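Ribonuclease H (Uncultured organism, PDB 3U3G) cleaves the RNA strand of RNA/DNA hybrids, acting as a type 1 ribonuclease H. Local coordinates at residues G20-T26 and R126-V131; E49-L53 and I81-M85. Numbering follows the deposited sequence.

Overall arrangement
Both contacts pack helices around the mixed five-stranded sheet of the RNase H fold. Interaction 1 seats helix 125-139 on one face of strand 17-26, whereas interaction 2 joins helices 45-60 and 79-85 on the other side of the sheet; their centres lie about 14 Å apart. The strand and helix 45-60 connect them directly, with I21 CG2 3.6 Å from A52 N and V23 CG2 3.7 Å from A52 O. Both segments of interaction 2 fall within the 99 residues that separate those of interaction 1. Each also carries an acidic residue: D128 OD1 lies 8.2 Å from E49 OE2, and both side chains are close to D9, consistent with the carboxylate cluster that binds metal ions in RNases H.

Interaction 1 of 2, residues G20-T26 and R126-V131; sequences GIGVVIT and RADELV
Segment 20-26 is a regular beta strand, and the alpha-helical segment 126-131 runs obliquely antiparallel to it, at a signed crossing angle of 144°, the short axes approaching to 6.1 Å. The register pairs G20 with V131 and G22 with A127, each at a CA-CA distance of 4.7 Å. Such closeness depends on the glycines: a CB on G20 would clash with V131 O, one on G22 with A127 O and L130 CB. L130 CB rests 3.8 Å from G22 CA, and V131 CG2 lies 3.5 Å from G22 N. V24, chi1 t, points toward the helix: its CG2 lies 3.7 Å from L130 CD1 and 4.4 Å from A127 CB. L130, mt, also brings CD1 to 3.4 Å from V23 O. R126 starts sideways but stretches along the strand (m, t, p, 180°), laying a guanidinium face over V24, with R126 CZ 3.6 Å from V24 CG1; NH2 is salt-bridged to E35 on strand 32-41. Helix 125-139 thus packs on one face of the central sheet of the RNase H fold, while I21 and V23 face helix 45-60 on the other. With no hydrogen bond between the segments, close van der Waals packing joins them.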
ATOM      1  N   GLY A  20       7.084   9.083   2.806  1.00  9.34           N
ATOM      2  CA  GLY A  20       5.669   9.124   3.113  1.00 10.14           C
ATOM      3  C   GLY A  20       4.954   7.933   2.525  1.00  8.99           C
ATOM      4  O   GLY A  20       5.425   7.315   1.568  1.00  9.20           O
ATOM      5  N   ILE A  21       3.758   7.671   3.050  1.00  9.05           N
ATOM      6  CA  ILE A  21       2.888   6.627   2.505  1.00  8.36           C
ATOM      7  C   ILE A  21       1.497   7.187   2.272  1.00  6.92           C
ATOM      8  O   ILE A  21       1.086   8.153   2.936  1.00  9.17           O
ATOM      9  CB  ILE A  21       2.828   5.388   3.419  1.00  8.04           C
ATOM     10  CG1 ILE A  21       2.280   5.755   4.805  1.00  9.29           C
ATOM     11  CG2 ILE A  21       4.218   4.735   3.494  1.00 10.90           C
ATOM     12  CD1 ILE A  21       2.123   4.584   5.718  1.00 14.22           C
ATOM     13  N   GLY A  22       0.788   6.586   1.321  1.00  7.99           N
ATOM     14  CA  GLY A  22      -0.589   6.967   1.001  1.00  7.12           C
ATOM     15  C   GLY A  22      -1.413   5.729   0.733  1.00  6.82           C
ATOM     16  O   GLY A  22      -0.954   4.793   0.080  1.00  8.55           O
ATOM     17  N   VAL A  23      -2.589   5.672   1.344  1.00  7.48           N
ATOM     18  CA  VAL A  23      -3.537   4.589   1.140  1.00  6.39           C
ATOM     19  C   VAL A  23      -4.906   5.210   0.882  1.00  7.16           C
ATOM     20  O   VAL A  23      -5.357   6.087   1.637  1.00  7.32           O
ATOM     21  CB  VAL A  23      -3.640   3.691   2.394  1.00  6.23           C
ATOM     22  CG1 VAL A  23      -4.631   2.558   2.157  1.00  8.77           C
ATOM     23  CG2 VAL A  23      -2.247   3.155   2.824  1.00  7.39           C
ATOM     24  N   VAL A  24      -5.566   4.773  -0.186  1.00  7.38           N
ATOM     25  CA  VAL A  24      -6.953   5.141  -0.445  1.00  8.12           C
ATOM     26  C   VAL A  24      -7.765   3.858  -0.457  1.00  6.63           C
ATOM     27  O   VAL A  24      -7.378   2.863  -1.096  1.00  8.07           O
ATOM     28  CB  VAL A  24      -7.110   5.831  -1.826  1.00  9.86           C
ATOM     29  CG1 VAL A  24      -8.569   6.174  -2.091  1.00 11.00           C
ATOM     30  CG2 VAL A  24      -6.214   7.064  -1.921  1.00 11.02           C
ATOM     31  N   ILE A  25      -8.879   3.853   0.254  1.00  6.59           N
ATOM     32  CA  ILE A  25      -9.762   2.696   0.278  1.00  7.00           C
ATOM     33  C   ILE A  25     -11.147   3.106  -0.160  1.00  7.42           C
ATOM     34  O   ILE A  25     -11.687   4.112   0.331  1.00  8.69           O
ATOM     35  CB  ILE A  25      -9.849   2.061   1.681  1.00  7.39           C
ATOM     36  CG1 ILE A  25      -8.438   1.890   2.261  1.00  9.06           C
ATOM     37  CG2 ILE A  25     -10.624   0.738   1.624  1.00  8.93           C
ATOM     38  CD1 ILE A  25      -8.393   1.121   3.579  1.00 10.40           C
ATOM     39  N   THR A  26     -11.673   2.408  -1.163  1.00  8.46           N
ATOM     40  CA  THR A  26     -13.024   2.679  -1.668  1.00  8.68           C
ATOM     41  C   THR A  26     -13.890   1.436  -1.607  1.00  7.55           C
ATOM     42  O   THR A  26     -13.392   0.307  -1.527  1.00  7.64           O
ATOM     43  CB  THR A  26     -13.035   3.239  -3.120  1.00  8.84           C
ATOM     44  OG1 THR A  26     -12.884   2.164  -4.062  1.00 11.85           O
ATOM     45  CG2 THR A  26     -11.930   4.280  -3.325  1.00  9.34           C
ATOM     46  N   ARG A 126      -4.244   9.852  -6.536  1.00 13.27           N
ATOM     47  CA  ARG A 126      -4.690  10.211  -5.190  1.00 13.38           C
ATOM     48  C   ARG A 126      -3.695   9.745  -4.114  1.00 10.71           C
ATOM     49  O   ARG A 126      -3.280  10.521  -3.250  1.00 12.23           O
ATOM     50  CB  ARG A 126      -6.070   9.624  -4.895  1.00 15.34           C
ATOM     51  CG  ARG A 126      -7.226  10.370  -5.531  1.00 21.72           C
ATOM     52  CD  ARG A 126      -8.533   9.639  -5.267  1.00 23.97           C
ATOM     53  NE  ARG A 126      -8.936   9.699  -3.862  1.00 25.06           N
ATOM     54  CZ  ARG A 126     -10.047   9.139  -3.390  1.00 25.03           C
ATOM     55  NH1 ARG A 126     -10.737   8.311  -4.164  1.00 20.35           N
ATOM     56  NH2 ARG A 126     -10.408   9.311  -2.122  1.00 15.56           N
ATOM     57  N   ALA A 127      -3.316   8.473  -4.180  1.00 10.53           N
ATOM     58  CA  ALA A 127      -2.343   7.938  -3.228  1.00 11.11           C
ATOM     59  C   ALA A 127      -1.020   8.693  -3.314  1.00 10.05           C
ATOM     60  O   ALA A 127      -0.366   8.922  -2.300  1.00 10.79           O
ATOM     61  CB  ALA A 127      -2.144   6.451  -3.441  1.00 11.69           C
ATOM     62  N   ASP A 128      -0.578   9.005  -4.530  1.00 11.04           N
ATOM     63  CA  ASP A 128       0.613   9.833  -4.685  1.00 12.07           C
ATOM     64  C   ASP A 128       0.493  11.191  -3.995  1.00 11.65           C
ATOM     65  O   ASP A 128       1.447  11.664  -3.367  1.00 12.34           O
ATOM     66  CB  ASP A 128       0.968  10.001  -6.167  1.00 11.74           C
ATOM     67  CG  ASP A 128       2.136  10.950  -6.392  1.00 18.36           C
ATOM     68  OD1 ASP A 128       3.290  10.508  -6.265  1.00 21.70           O
ATOM     69  OD2 ASP A 128       1.890  12.158  -6.595  1.00 23.56           O
ATOM     70  N   GLU A 129      -0.664  11.833  -4.139  1.00 12.71           N
ATOM     71  CA  GLU A 129      -0.909  13.104  -3.468  1.00 13.98           C
ATOM     72  C   GLU A 129      -0.795  12.952  -1.958  1.00 12.77           C
ATOM     73  O   GLU A 129      -0.220  13.807  -1.273  1.00 13.74           O
ATOM     74  CB  GLU A 129      -2.288  13.676  -3.837  1.00 18.26           C
ATOM     75  CG  GLU A 129      -2.561  13.776  -5.330  1.00 31.60           C
ATOM     76  CD  GLU A 129      -4.034  14.053  -5.652  1.00 44.03           C
ATOM     77  OE1 GLU A 129      -4.821  14.328  -4.719  1.00 42.48           O
ATOM     78  OE2 GLU A 129      -4.406  13.979  -6.845  1.00 48.78           O
ATOM     79  N   LEU A 130      -1.296  11.832  -1.441  1.00 12.07           N
ATOM     80  CA  LEU A 130      -1.277  11.607  -0.000  1.00 12.27           C
ATOM     81  C   LEU A 130       0.157  11.466   0.511  1.00 10.66           C
ATOM     82  O   LEU A 130       0.503  11.976   1.576  1.00 10.59           O
ATOM     83  CB  LEU A 130      -2.096  10.357   0.347  1.00 10.63           C
ATOM     84  CG  LEU A 130      -3.603  10.470   0.112  1.00 11.73           C
ATOM     85  CD1 LEU A 130      -4.287   9.147   0.458  1.00 13.95           C
ATOM     86  CD2 LEU A 130      -4.177  11.601   0.943  1.00 15.58           C
ATOM     87  N   VAL A 131       0.995  10.763  -0.247  1.00 10.57           N
ATOM     88  CA  VAL A 131       2.420  10.660   0.082  1.00  9.65           C
ATOM     89  C   VAL A 131       3.026  12.058   0.196  1.00 11.19           C
ATOM     90  O   VAL A 131       3.694  12.391   1.173  1.00 10.27           O
ATOM     91  CB  VAL A 131       3.177   9.855  -1.010  1.00  8.92           C
ATOM     92  CG1 VAL A 131       4.695   9.977  -0.820  1.00 11.09           C
ATOM     93  CG2 VAL A 131       2.749   8.389  -0.986  1.00 11.33           C
TER

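Interaction 2 of 2, residues E49-L53 and I81-M85; sequences EYEAL and IVRQM
M85 reaches across from helix 81-85 to lay its terminal methyl over one face of the Y50 ring. The CE atom sits 3.6 Å from the ring centroid of Y50 and 18° off the normal, a CH-pi contact, while M85 SD, at 5.4 Å from that centroid, adds a Met-aromatic component. With chi1 and chi2 both m and chi3 at 148°, M85 brings CE over the ring and to 3.7 Å from L53 CD1. Y50, chi1 m (-87°), starts sideways, but its ring extends to the other helix. The two helices cross at -55° with short axes 12.4 Å apart, too far for their backbones to meet; the nearest CA atoms, of E49 and I81, are 8.4 Å apart, and long side chains fill the gap. I81 (mt) points toward helix 49-53, placing CD1 3.5 Å from E49 CB and CG2 4.1 Å from Y50 CE1 and 4.2 Å from L53 CD1. L53, also mt, continues this apolar layer to strands 71-76 and 115-118, and F100 and I103 of helix 94-110 enclose Y50. At the ring edge, near its plane, Y50 OH donates a hydrogen bond of 2.8 Å to Q84 OE1, with Q84 in mt. The carboxylate of E49 lies near that of D9, as in the acidic active-site cluster of RNases H. Thus one tyrosine joins the helices twice, its ring entering the apolar core and its hydroxyl meeting a buried polar partner.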
ATOM      1  N   GLU A  49       7.179   2.125  -0.388  1.00  9.89           N
ATOM      2  CA  GLU A  49       6.099   1.407  -1.058  1.00  9.55           C
ATOM      3  C   GLU A  49       5.640   0.209  -0.230  1.00  8.98           C
ATOM      4  O   GLU A  49       4.442  -0.094  -0.149  1.00  9.16           O
ATOM      5  CB  GLU A  49       6.531   0.921  -2.446  1.00 10.65           C
ATOM      6  CG  GLU A  49       6.640   2.011  -3.524  1.00 15.82           C
ATOM      7  CD  GLU A  49       5.414   2.098  -4.443  1.00 34.73           C
ATOM      8  OE1 GLU A  49       4.294   1.699  -4.040  1.00 25.47           O
ATOM      9  OE2 GLU A  49       5.561   2.621  -5.568  1.00 26.92           O
ATOM     10  N   TYR A  50       6.602  -0.530   0.322  1.00 10.13           N
ATOM     11  CA  TYR A  50       6.264  -1.702   1.129  1.00  9.70           C
ATOM     12  C   TYR A  50       5.606  -1.297   2.446  1.00  8.37           C
ATOM     13  O   TYR A  50       4.624  -1.913   2.858  1.00  7.82           O
ATOM     14  CB  TYR A  50       7.510  -2.538   1.420  1.00  7.77           C
ATOM     15  CG  TYR A  50       7.866  -3.568   0.363  1.00  7.97           C
ATOM     16  CD1 TYR A  50       7.864  -3.253  -0.988  1.00 10.52           C
ATOM     17  CD2 TYR A  50       8.283  -4.842   0.724  1.00  8.35           C
ATOM     18  CE1 TYR A  50       8.205  -4.200  -1.946  1.00  8.92           C
ATOM     19  CE2 TYR A  50       8.696  -5.755  -0.220  1.00  9.06           C
ATOM     20  CZ  TYR A  50       8.628  -5.443  -1.555  1.00 10.74           C
ATOM     21  OH  TYR A  50       8.954  -6.405  -2.499  1.00 12.02           O
ATOM     22  N   GLU A  51       6.071  -0.203   3.036  1.00  9.47           N
ATOM     23  CA  GLU A  51       5.446   0.292   4.262  1.00  8.26           C
ATOM     24  C   GLU A  51       4.005   0.729   4.005  1.00  9.00           C
ATOM     25  O   GLU A  51       3.156   0.611   4.883  1.00  7.94           O
ATOM     26  CB  GLU A  51       6.249   1.445   4.870  1.00  9.14           C
ATOM     27  CG  GLU A  51       7.601   1.087   5.474  1.00 11.87           C
ATOM     28  CD  GLU A  51       7.504   0.410   6.838  1.00 18.55           C
ATOM     29  OE1 GLU A  51       6.416  -0.109   7.215  1.00 13.47           O
ATOM     30  OE2 GLU A  51       8.563   0.335   7.507  1.00 20.28           O
ATOM     31  N   ALA A  52       3.717   1.266   2.823  1.00  8.47           N
ATOM     32  CA  ALA A  52       2.356   1.670   2.523  1.00  6.67           C
ATOM     33  C   ALA A  52       1.426   0.467   2.455  1.00  5.88           C
ATOM     34  O   ALA A  52       0.296   0.518   2.951  1.00  7.68           O
ATOM     35  CB  ALA A  52       2.310   2.457   1.217  1.00  8.22           C
ATOM     36  N   LEU A  53       1.915  -0.649   1.903  1.00  7.07           N
ATOM     37  CA  LEU A  53       1.146  -1.893   1.941  1.00  9.28           C
ATOM     38  C   LEU A  53       0.915  -2.381   3.381  1.00  5.83           C
ATOM     39  O   LEU A  53      -0.186  -2.831   3.713  1.00  6.98           O
ATOM     40  CB  LEU A  53       1.836  -2.993   1.123  1.00 10.42           C
ATOM     41  CG  LEU A  53       1.877  -2.830  -0.389  1.00 14.86           C
ATOM     42  CD1 LEU A  53       2.921  -3.772  -0.980  1.00 21.24           C
ATOM     43  CD2 LEU A  53       0.499  -3.134  -0.952  1.00 16.80           C
ATOM     44  N   ILE A  81       6.372  -4.349  -8.158  1.00  8.31           N
ATOM     45  CA  ILE A  81       5.947  -4.695  -6.811  1.00  8.78           C
ATOM     46  C   ILE A  81       4.717  -5.604  -6.839  1.00  8.84           C
ATOM     47  O   ILE A  81       4.629  -6.562  -6.080  1.00  8.51           O
ATOM     48  CB  ILE A  81       5.709  -3.452  -5.952  1.00  9.02           C
ATOM     49  CG1 ILE A  81       7.041  -2.730  -5.738  1.00 15.73           C
ATOM     50  CG2 ILE A  81       5.122  -3.867  -4.603  1.00 10.36           C
ATOM     51  CD1 ILE A  81       6.900  -1.387  -5.072  1.00 17.00           C
ATOM     52  N   VAL A  82       3.829  -5.385  -7.797  1.00  9.07           N
ATOM     53  CA  VAL A  82       2.700  -6.302  -7.964  1.00  8.35           C
ATOM     54  C   VAL A  82       3.159  -7.729  -8.271  1.00  9.85           C
ATOM     55  O   VAL A  82       2.724  -8.679  -7.618  1.00  8.15           O
ATOM     56  CB  VAL A  82       1.742  -5.800  -9.054  1.00  7.73           C
ATOM     57  CG1 VAL A  82       0.713  -6.869  -9.391  1.00 10.41           C
ATOM     58  CG2 VAL A  82       1.040  -4.521  -8.599  1.00 10.52           C
ATOM     59  N   ARG A  83       4.114  -7.874  -9.187  1.00  7.85           N
ATOM     60  CA  ARG A  83       4.594  -9.205  -9.522  1.00  7.37           C
ATOM     61  C   ARG A  83       5.331  -9.859  -8.364  1.00  7.28           C
ATOM     62  O   ARG A  83       5.308 -11.073  -8.214  1.00  8.37           O
ATOM     63  CB  ARG A  83       5.456  -9.181 -10.786  1.00  7.86           C
ATOM     64  CG  ARG A  83       4.754  -8.656 -12.044  1.00  8.82           C
ATOM     65  CD  ARG A  83       3.419  -9.331 -12.363  1.00 14.27           C
ATOM     66  NE  ARG A  83       2.735  -8.546 -13.401  1.00 14.92           N
ATOM     67  CZ  ARG A  83       1.453  -8.192 -13.387  1.00 10.69           C
ATOM     68  NH1 ARG A  83       0.579  -8.668 -12.483  1.00 10.61           N
ATOM     69  NH2 ARG A  83       1.017  -7.332 -14.292  1.00 18.83           N
ATOM     70  N   GLN A  84       6.048  -9.049  -7.590  1.00  7.90           N
ATOM     71  CA  GLN A  84       6.711  -9.542  -6.380  1.00  8.77           C
ATOM     72  C   GLN A  84       5.677 -10.045  -5.376  1.00  7.18           C
ATOM     73  O   GLN A  84       5.775 -11.163  -4.877  1.00  8.76           O
ATOM     74  CB  GLN A  84       7.556  -8.431  -5.748  1.00  8.37           C
ATOM     75  CG  GLN A  84       8.826  -8.135  -6.535  1.00  9.92           C
ATOM     76  CD  GLN A  84       9.590  -6.935  -6.002  1.00 10.79           C
ATOM     77  OE1 GLN A  84       9.041  -6.068  -5.305  1.00  9.46           O
ATOM     78  NE2 GLN A  84      10.831  -6.808  -6.442  1.00 12.76           N
ATOM     79  N   MET A  85       4.652  -9.231  -5.138  1.00  7.46           N
ATOM     80  CA  MET A  85       3.624  -9.579  -4.162  1.00  8.03           C
ATOM     81  C   MET A  85       2.826 -10.818  -4.559  1.00  9.68           C
ATOM     82  O   MET A  85       2.422 -11.605  -3.709  1.00 10.50           O
ATOM     83  CB  MET A  85       2.687  -8.388  -3.925  1.00  9.06           C
ATOM     84  CG  MET A  85       3.337  -7.198  -3.222  1.00  7.78           C
ATOM     85  SD  MET A  85       3.912  -7.609  -1.565  1.00  9.58           S
ATOM     86  CE  MET A  85       5.328  -6.523  -1.423  1.00 13.40           C
TER